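Long-range contacts in tryparedoxin II (Crithidia fasciculata, PDB 1I5G), which probably carries reducing equivalents from trypanothione to partner proteins as a thioredoxin-like dithiol oxidoreductase, and is held here as a mixed disulfide with glutathionylspermidine: residues A[35-40]-A[69-74]; A[41-46]-A[107-112]. The protein carries 1 engineered substitution. All coordinates share one frame; numbering follows the deposited sequence.

Overall arrangement
From the N terminus the chain runs through strands 12-15 and 18-22, at one side of the sheet, into strand 30-36, whose end supplies the first half of contact 1. Residues 41-46, the start of helix 41-57, follow at once and give the first half of contact 2. Contact 1 closes when the chain comes back along the neighbouring parallel strand 63-69 and turns toward helix 74-81; contact 2 closes later, at the cis-proline loop leading into strand 111-116. The two therefore cross, their segments alternating along the sequence. Strand 111-116 pairs with strand 30-36 on the flank away from 63-69, and the pair of contacts brackets the site where glutathionylspermidine is bound.

Contact 1. Residues A[35-40]-A[69-74]; sequences FSASWC and SWDESA. With TS5 (glutathionylspermidine), chain C.
S36 and S69 form a parallel bridge between the ends of strands 30-36 and 63-69, their CA atoms 5.5 Å apart, and W70 N donates to S36 O at 2.9 Å in a nearly straight bond. Beyond the bridge both segments leave the sheet as loops, and side chains take over. D71 OD1 receives S38 N at 2.7 Å on the syn side of the carboxylate, with an N-H...O angle of 174°. D71 OD2 is met on its anti side by S69 OG at 2.6 Å, while S69 OG accepts from D71 N in an ST turn. Gripped at both oxygens, the buried carboxylate is probably fixed in its rotation. This is the WCPPC corner of the thioredoxin fold, with the second cysteine replaced by an engineered serine: A37 to C40 make a type I turn, and C40, at the N-cap of helix 41-57, carries the disulfide to glutathionylspermidine, C40 SG to TS5 SG2 2.1 Å. W39 is part of this turn. Its CG lies between the backbone N and carbonyl carbon (chi1 62°), which sets the indole alongside W70 and E72; W39 NE1 donates to W70 O at 2.9 Å, the oxygen lying in the ring plane although the N-H comes from above the carbonyl plane. W39 CZ2 meets the edge of the W70 indole at CE3, 4.2 Å away, and the chain of E72 crosses W39 at about a right angle. A37 CB packs against the W70 backbone, 3.4 Å from W70 C, and the W70 indole continues past F35 to give its NE1 proton to T101 of helix 94-103.

Contact 2. Residues A[41-46]-A[107-112]; sequences PPSRAF and KSIPTL. Engineered in segment 41-46: S43 (natural residue Cys). With TS5 (glutathionylspermidine), chain C.
P110 packs against the N-terminal end of helix 41-57, its CA 4.8 Å from that of S43. P110 CD lies 4.1 Å from P42 CB, while P110 CG packs on F46 CB and P110 CB approaches the hydroxyl of S43. S43, an engineered serine where the natural chain has cysteine, brings OG to 3.4 Å from P110 N, a close approach and not a hydrogen bond, since the proline amide nitrogen carries no hydrogen and its lone pair is tied up in the peptide bond. The peptide bond before P110 is cis, as in the cis-proline loop that faces the active-site helix throughout the thioredoxin fold. An alanine here would probably open a gap against P42 and F46 and lose the proline's tolerance of a cis peptide, disturbing the neighbouring backbone of I109. That backbone grips glutathionylspermidine twice, in the manner of a short antiparallel pairing: I109 N donates to TS5 O2 at 2.7 Å, and TS5 N2 donates to I109 O at 2.9 Å. P42 lines the same pocket, its CG against TS5 CG1. Farther out, F46, with CG anti to the backbone N (chi1 171°), carries its ring across to the strand, where F46 CZ meets L112 CD2 edge-on at 4.2 Å. R128 and V131 of helix 127-133 also touch F46, while L112 lies against F32 and Y34 of strand 30-36, which separates strand 111-116 from 63-69 in the sheet.

Contact 1. Residues A[35-40]-A[69-74]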
loop_
_atom_site.group_PDB
_atom_site.type_symbol
_atom_site.label_atom_id
_atom_site.label_comp_id
_atom_site.label_asym_id
_atom_site.label_seq_id
_atom_site.Cartn_x
_atom_site.Cartn_y
_atom_site.Cartn_z
ATOM N N PHE A 35 -3.016 -4.129 1.500
ATOM C CA PHE A 35 -3.664 -4.753 2.653
ATOM C C PHE A 35 -3.042 -6.114 2.863
ATOM O O PHE A 35 -3.119 -6.990 1.974
ATOM C CB PHE A 35 -5.175 -4.841 2.380
ATOM C CG PHE A 35 -5.823 -3.468 2.276
ATOM C CD1 PHE A 35 -5.762 -2.745 1.104
ATOM C CD2 PHE A 35 -6.495 -2.905 3.357
ATOM C CE1 PHE A 35 -6.350 -1.486 1.022
ATOM C CE2 PHE A 35 -7.066 -1.670 3.277
ATOM C CZ PHE A 35 -6.988 -0.982 2.119
ATOM N N SER A 36 -2.415 -6.304 4.019
ATOM C CA SER A 36 -1.651 -7.524 4.266
ATOM C C SER A 36 -1.401 -7.684 5.764
ATOM O O SER A 36 -1.633 -6.745 6.536
ATOM C CB SER A 36 -0.299 -7.337 3.562
ATOM O OG SER A 36 0.440 -8.538 3.429
ATOM N N ALA A 37 -0.906 -8.836 6.183
ATOM C CA ALA A 37 -0.573 -9.115 7.570
ATOM C C ALA A 37 0.278 -10.367 7.662
ATOM O O ALA A 37 0.161 -11.253 6.820
ATOM C CB ALA A 37 -1.813 -9.316 8.446
ATOM N N SER A 38 1.122 -10.418 8.689
ATOM C CA SER A 38 2.006 -11.564 8.795
ATOM C C SER A 38 1.262 -12.822 9.230
ATOM O O SER A 38 1.792 -13.921 8.996
ATOM C CB SER A 38 3.201 -11.270 9.687
ATOM O OG SER A 38 2.736 -11.183 10.995
ATOM N N TRP A 39 0.079 -12.764 9.830
ATOM C CA TRP A 39 -0.626 -13.988 10.226
ATOM C C TRP A 39 -1.179 -14.693 9.001
ATOM O O TRP A 39 -1.590 -15.844 9.147
ATOM C CB TRP A 39 -1.759 -13.642 11.170
ATOM C CG TRP A 39 -2.848 -12.762 10.644
ATOM C CD1 TRP A 39 -2.983 -11.411 10.816
ATOM C CD2 TRP A 39 -4.000 -13.129 9.867
ATOM N NE1 TRP A 39 -4.106 -10.932 10.192
ATOM C CE2 TRP A 39 -4.765 -11.972 9.597
ATOM C CE3 TRP A 39 -4.487 -14.341 9.357
ATOM C CZ2 TRP A 39 -5.942 -11.986 8.876
ATOM C CZ3 TRP A 39 -5.677 -14.320 8.629
ATOM C CH2 TRP A 39 -6.384 -13.175 8.408
ATOM N N CYS A 40 -1.225 -14.099 7.822
ATOM C CA CYS A 40 -1.800 -14.685 6.619
ATOM C C CYS A 40 -0.717 -15.225 5.698
ATOM O O CYS A 40 0.030 -14.473 5.088
ATOM C CB CYS A 40 -2.619 -13.617 5.902
ATOM S SG CYS A 40 -3.535 -14.180 4.425
ATOM N N SER A 69 -2.134 -2.354 7.448
ATOM C CA SER A 69 -1.891 -3.616 8.147
ATOM C C SER A 69 -3.077 -4.215 8.852
ATOM O O SER A 69 -3.725 -3.564 9.663
ATOM C CB SER A 69 -0.787 -3.386 9.185
ATOM O OG SER A 69 -0.701 -4.459 10.106
ATOM N N TRP A 70 -3.338 -5.481 8.567
ATOM C CA TRP A 70 -4.271 -6.259 9.356
ATOM C C TRP A 70 -3.524 -7.088 10.386
ATOM O O TRP A 70 -4.018 -8.127 10.830
ATOM C CB TRP A 70 -5.095 -7.179 8.463
ATOM C CG TRP A 70 -6.196 -6.568 7.655
ATOM C CD1 TRP A 70 -6.480 -5.249 7.429
ATOM C CD2 TRP A 70 -7.223 -7.298 6.962
ATOM N NE1 TRP A 70 -7.592 -5.113 6.634
ATOM C CE2 TRP A 70 -8.066 -6.361 6.336
ATOM C CE3 TRP A 70 -7.518 -8.657 6.804
ATOM C CZ2 TRP A 70 -9.162 -6.733 5.582
ATOM C CZ3 TRP A 70 -8.608 -9.020 6.047
ATOM C CH2 TRP A 70 -9.423 -8.059 5.454
ATOM N N ASP A 71 -2.347 -6.691 10.833
ATOM C CA ASP A 71 -1.589 -7.479 11.789
ATOM C C ASP A 71 -2.277 -7.497 13.148
ATOM O O ASP A 71 -3.083 -6.642 13.514
ATOM C CB ASP A 71 -0.171 -6.903 11.887
ATOM C CG ASP A 71 0.686 -7.280 10.710
ATOM O OD1 ASP A 71 1.052 -8.495 10.603
ATOM O OD2 ASP A 71 1.006 -6.406 9.854
ATOM N N GLU A 72 -1.923 -8.546 13.898
ATOM C CA GLU A 72 -2.594 -8.829 15.178
ATOM C C GLU A 72 -2.122 -7.965 16.349
ATOM O O GLU A 72 -2.837 -7.750 17.335
ATOM C CB GLU A 72 -2.318 -10.275 15.593
ATOM C CG GLU A 72 -2.679 -11.337 14.566
ATOM C CD GLU A 72 -2.548 -12.762 15.069
ATOM O OE1 GLU A 72 -3.523 -13.210 15.722
ATOM O OE2 GLU A 72 -1.494 -13.390 14.813
ATOM N N SER A 73 -0.907 -7.471 16.275
ATOM C CA SER A 73 -0.313 -6.736 17.379
ATOM C C SER A 73 0.711 -5.770 16.825
ATOM O O SER A 73 1.200 -5.867 15.686
ATOM C CB SER A 73 0.450 -7.637 18.367
ATOM O OG SER A 73 1.606 -8.205 17.776
ATOM N N ALA A 74 1.068 -4.817 17.670
ATOM C CA ALA A 74 2.037 -3.795 17.385
ATOM C C ALA A 74 3.358 -4.474 17.089
ATOM O O ALA A 74 4.083 -4.087 16.209
ATOM C CB ALA A 74 2.218 -2.865 18.595
HETATM N N1 TS5 C . -6.528 -17.365 -2.013
HETATM C CA1 TS5 C . -6.907 -15.955 -1.767
HETATM C C1 TS5 C . -5.774 -15.036 -2.140
HETATM O OE1 TS5 C . -6.004 -13.824 -2.351
HETATM O OE2 TS5 C . -4.615 -15.516 -2.213
HETATM C CB1 TS5 C . -7.287 -15.652 -0.316
HETATM C CG1 TS5 C . -6.089 -15.675 0.625
HETATM C CD1 TS5 C . -6.641 -15.900 2.004
HETATM O O1 TS5 C . -7.095 -17.045 2.444
HETATM N N2 TS5 C . -6.649 -14.880 2.860
HETATM C CA2 TS5 C . -7.373 -14.818 4.092
HETATM C C2 TS5 C . -8.353 -13.674 4.219
HETATM O O2 TS5 C . -8.060 -12.435 3.793
HETATM C CB2 TS5 C . -6.347 -14.604 5.206
HETATM S SG2 TS5 C . -4.862 -15.637 5.121
HETATM N N3 TS5 C . -9.463 -14.103 4.848
HETATM C CA3 TS5 C . -10.431 -13.113 5.270
HETATM C C3 TS5 C . -11.775 -13.291 4.611
HETATM O O3 TS5 C . -11.749 -13.683 3.360
HETATM N "N1'" TS5 C . -12.961 -13.099 5.170
HETATM C "C1'" TS5 C . -14.126 -12.846 4.358
HETATM C "C2'" TS5 C . -15.089 -13.981 4.657
HETATM N "N2'" TS5 C . -17.378 -14.838 4.167
HETATM C "C3'" TS5 C . -16.469 -13.702 4.059
HETATM C "C4'" TS5 C . -18.697 -14.622 3.586
HETATM C "C5'" TS5 C . -19.797 -15.538 4.130
HETATM C "C6'" TS5 C . -21.201 -15.174 3.645
HETATM C "C7'" TS5 C . -22.165 -16.358 3.643
HETATM N "N3'" TS5 C . -23.543 -16.073 3.259
#

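Contact 2. Residues A[41-46]-A[107-112]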
loop_
_atom_site.group_PDB
_atom_site.type_symbol
_atom_site.label_atom_id
_atom_site.label_comp_id
_atom_site.label_asym_id
_atom_site.label_seq_id
_atom_site.Cartn_x
_atom_site.Cartn_y
_atom_site.Cartn_z
ATOM N N PRO A 41 -0.601 -16.544 5.589
ATOM C CA PRO A 41 0.418 -17.108 4.695
ATOM C C PRO A 41 0.350 -16.610 3.275
ATOM O O PRO A 41 1.382 -16.210 2.733
ATOM C CB PRO A 41 0.299 -18.629 4.838
ATOM C CG PRO A 41 -0.407 -18.795 6.087
ATOM C CD PRO A 41 -1.355 -17.605 6.288
ATOM N N PRO A 42 -0.813 -16.592 2.620
ATOM C CA PRO A 42 -0.826 -16.059 1.260
ATOM C C PRO A 42 -0.283 -14.644 1.070
ATOM O O PRO A 42 0.339 -14.230 0.100
ATOM C CB PRO A 42 -2.307 -16.191 0.872
ATOM C CG PRO A 42 -2.854 -17.208 1.723
ATOM C CD PRO A 42 -2.138 -17.078 3.045
ATOM N N SER A 43 -0.530 -13.826 2.093
ATOM C CA SER A 43 -0.029 -12.448 2.121
ATOM C C SER A 43 1.465 -12.310 2.275
ATOM O O SER A 43 2.179 -11.559 1.625
ATOM C CB SER A 43 -0.509 -11.647 3.323
ATOM O OG SER A 43 -1.716 -11.074 3.007
ATOM N N ARG A 44 1.950 -13.085 3.235
ATOM C CA ARG A 44 3.379 -13.207 3.389
ATOM C C ARG A 44 4.069 -13.700 2.113
ATOM O O ARG A 44 5.188 -13.299 1.815
ATOM C CB ARG A 44 3.732 -14.220 4.474
ATOM C CG ARG A 44 3.379 -13.751 5.854
ATOM C CD ARG A 44 4.158 -14.522 6.947
ATOM N NE ARG A 44 4.191 -15.948 6.637
ATOM C CZ ARG A 44 3.369 -16.848 7.172
ATOM N NH1 ARG A 44 2.431 -16.517 8.066
ATOM N NH2 ARG A 44 3.485 -18.124 6.823
ATOM N N ALA A 45 3.433 -14.613 1.387
ATOM C CA ALA A 45 4.027 -15.154 0.169
ATOM C C ALA A 45 3.945 -14.192 -1.001
ATOM O O ALA A 45 4.683 -14.274 -1.974
ATOM C CB ALA A 45 3.298 -16.423 -0.171
ATOM N N PHE A 46 3.016 -13.243 -0.961
ATOM C CA PHE A 46 2.910 -12.248 -2.036
ATOM C C PHE A 46 3.872 -11.080 -1.824
ATOM O O PHE A 46 4.362 -10.504 -2.797
ATOM C CB PHE A 46 1.478 -11.696 -2.205
ATOM C CG PHE A 46 1.355 -10.524 -3.149
ATOM C CD1 PHE A 46 1.545 -10.691 -4.524
ATOM C CD2 PHE A 46 1.036 -9.242 -2.719
ATOM C CE1 PHE A 46 1.436 -9.628 -5.405
ATOM C CE2 PHE A 46 0.930 -8.191 -3.589
ATOM C CZ PHE A 46 1.133 -8.374 -4.944
ATOM N N LYS A 107 -12.170 -7.293 1.368
ATOM C CA LYS A 107 -12.765 -8.382 2.146
ATOM C C LYS A 107 -11.770 -9.482 2.471
ATOM O O LYS A 107 -11.967 -10.278 3.387
ATOM C CB LYS A 107 -13.979 -8.999 1.451
ATOM C CG LYS A 107 -15.006 -7.961 0.973
ATOM C CD LYS A 107 -15.836 -7.402 2.116
ATOM C CE LYS A 107 -16.959 -6.488 1.609
ATOM N NZ LYS A 107 -17.782 -6.030 2.765
ATOM N N SER A 108 -10.685 -9.533 1.712
ATOM C CA SER A 108 -9.628 -10.496 1.839
ATOM C C SER A 108 -8.253 -9.889 1.647
ATOM O O SER A 108 -8.166 -8.811 1.072
ATOM C CB SER A 108 -9.786 -11.708 0.921
ATOM O OG SER A 108 -9.656 -11.299 -0.421
ATOM N N ILE A 109 -7.206 -10.547 2.099
ATOM C CA ILE A 109 -5.807 -10.193 1.926
ATOM C C ILE A 109 -5.069 -11.386 1.330
ATOM O O ILE A 109 -5.452 -12.525 1.588
ATOM C CB ILE A 109 -5.165 -9.691 3.218
ATOM C CG1 ILE A 109 -5.250 -10.707 4.360
ATOM C CG2 ILE A 109 -5.808 -8.358 3.621
ATOM C CD1 ILE A 109 -4.365 -10.316 5.544
ATOM N N PRO A 110 -4.022 -11.159 0.543
ATOM C CA PRO A 110 -3.534 -9.822 0.179
ATOM C C PRO A 110 -4.365 -9.143 -0.890
ATOM O O PRO A 110 -4.867 -9.807 -1.816
ATOM C CB PRO A 110 -2.164 -10.122 -0.429
ATOM C CG PRO A 110 -2.302 -11.520 -0.971
ATOM C CD PRO A 110 -3.231 -12.258 -0.043
ATOM N N THR A 111 -4.490 -7.819 -0.749
ATOM C CA THR A 111 -5.226 -6.974 -1.704
ATOM C C THR A 111 -4.386 -5.730 -1.943
ATOM O O THR A 111 -3.788 -5.164 -1.034
ATOM C CB THR A 111 -6.635 -6.540 -1.205
ATOM O OG1 THR A 111 -7.509 -7.672 -1.132
ATOM C CG2 THR A 111 -7.352 -5.609 -2.155
ATOM N N LEU A 112 -4.339 -5.266 -3.186
ATOM C CA LEU A 112 -3.529 -4.128 -3.600
ATOM C C LEU A 112 -4.344 -3.223 -4.491
ATOM O O LEU A 112 -4.730 -3.614 -5.605
ATOM C CB LEU A 112 -2.264 -4.644 -4.302
ATOM C CG LEU A 112 -1.131 -3.651 -4.541
ATOM C CD1 LEU A 112 -0.537 -3.134 -3.279
ATOM C CD2 LEU A 112 -0.083 -4.397 -5.374
HETATM N N1 TS5 C . -6.528 -17.365 -2.013
HETATM C CA1 TS5 C . -6.907 -15.955 -1.767
HETATM C C1 TS5 C . -5.774 -15.036 -2.140
HETATM O OE1 TS5 C . -6.004 -13.824 -2.351
HETATM O OE2 TS5 C . -4.615 -15.516 -2.213
HETATM C CB1 TS5 C . -7.287 -15.652 -0.316
HETATM C CG1 TS5 C . -6.089 -15.675 0.625
HETATM C CD1 TS5 C . -6.641 -15.900 2.004
HETATM O O1 TS5 C . -7.095 -17.045 2.444
HETATM N N2 TS5 C . -6.649 -14.880 2.860
HETATM C CA2 TS5 C . -7.373 -14.818 4.092
HETATM C C2 TS5 C . -8.353 -13.674 4.219
HETATM O O2 TS5 C . -8.060 -12.435 3.793
HETATM C CB2 TS5 C . -6.347 -14.604 5.206
HETATM S SG2 TS5 C . -4.862 -15.637 5.121
HETATM N N3 TS5 C . -9.463 -14.103 4.848
HETATM C CA3 TS5 C . -10.431 -13.113 5.270
HETATM C C3 TS5 C . -11.775 -13.291 4.611
HETATM O O3 TS5 C . -11.749 -13.683 3.360
HETATM N "N1'" TS5 C . -12.961 -13.099 5.170
HETATM C "C1'" TS5 C . -14.126 -12.846 4.358
HETATM C "C2'" TS5 C . -15.089 -13.981 4.657
HETATM N "N2'" TS5 C . -17.378 -14.838 4.167
HETATM C "C3'" TS5 C . -16.469 -13.702 4.059
HETATM C "C4'" TS5 C . -18.697 -14.622 3.586
HETATM C "C5'" TS5 C . -19.797 -15.538 4.130
HETATM C "C6'" TS5 C . -21.201 -15.174 3.645
HETATM C "C7'" TS5 C . -22.165 -16.358 3.643
HETATM N "N3'" TS5 C . -23.543 -16.073 3.259
#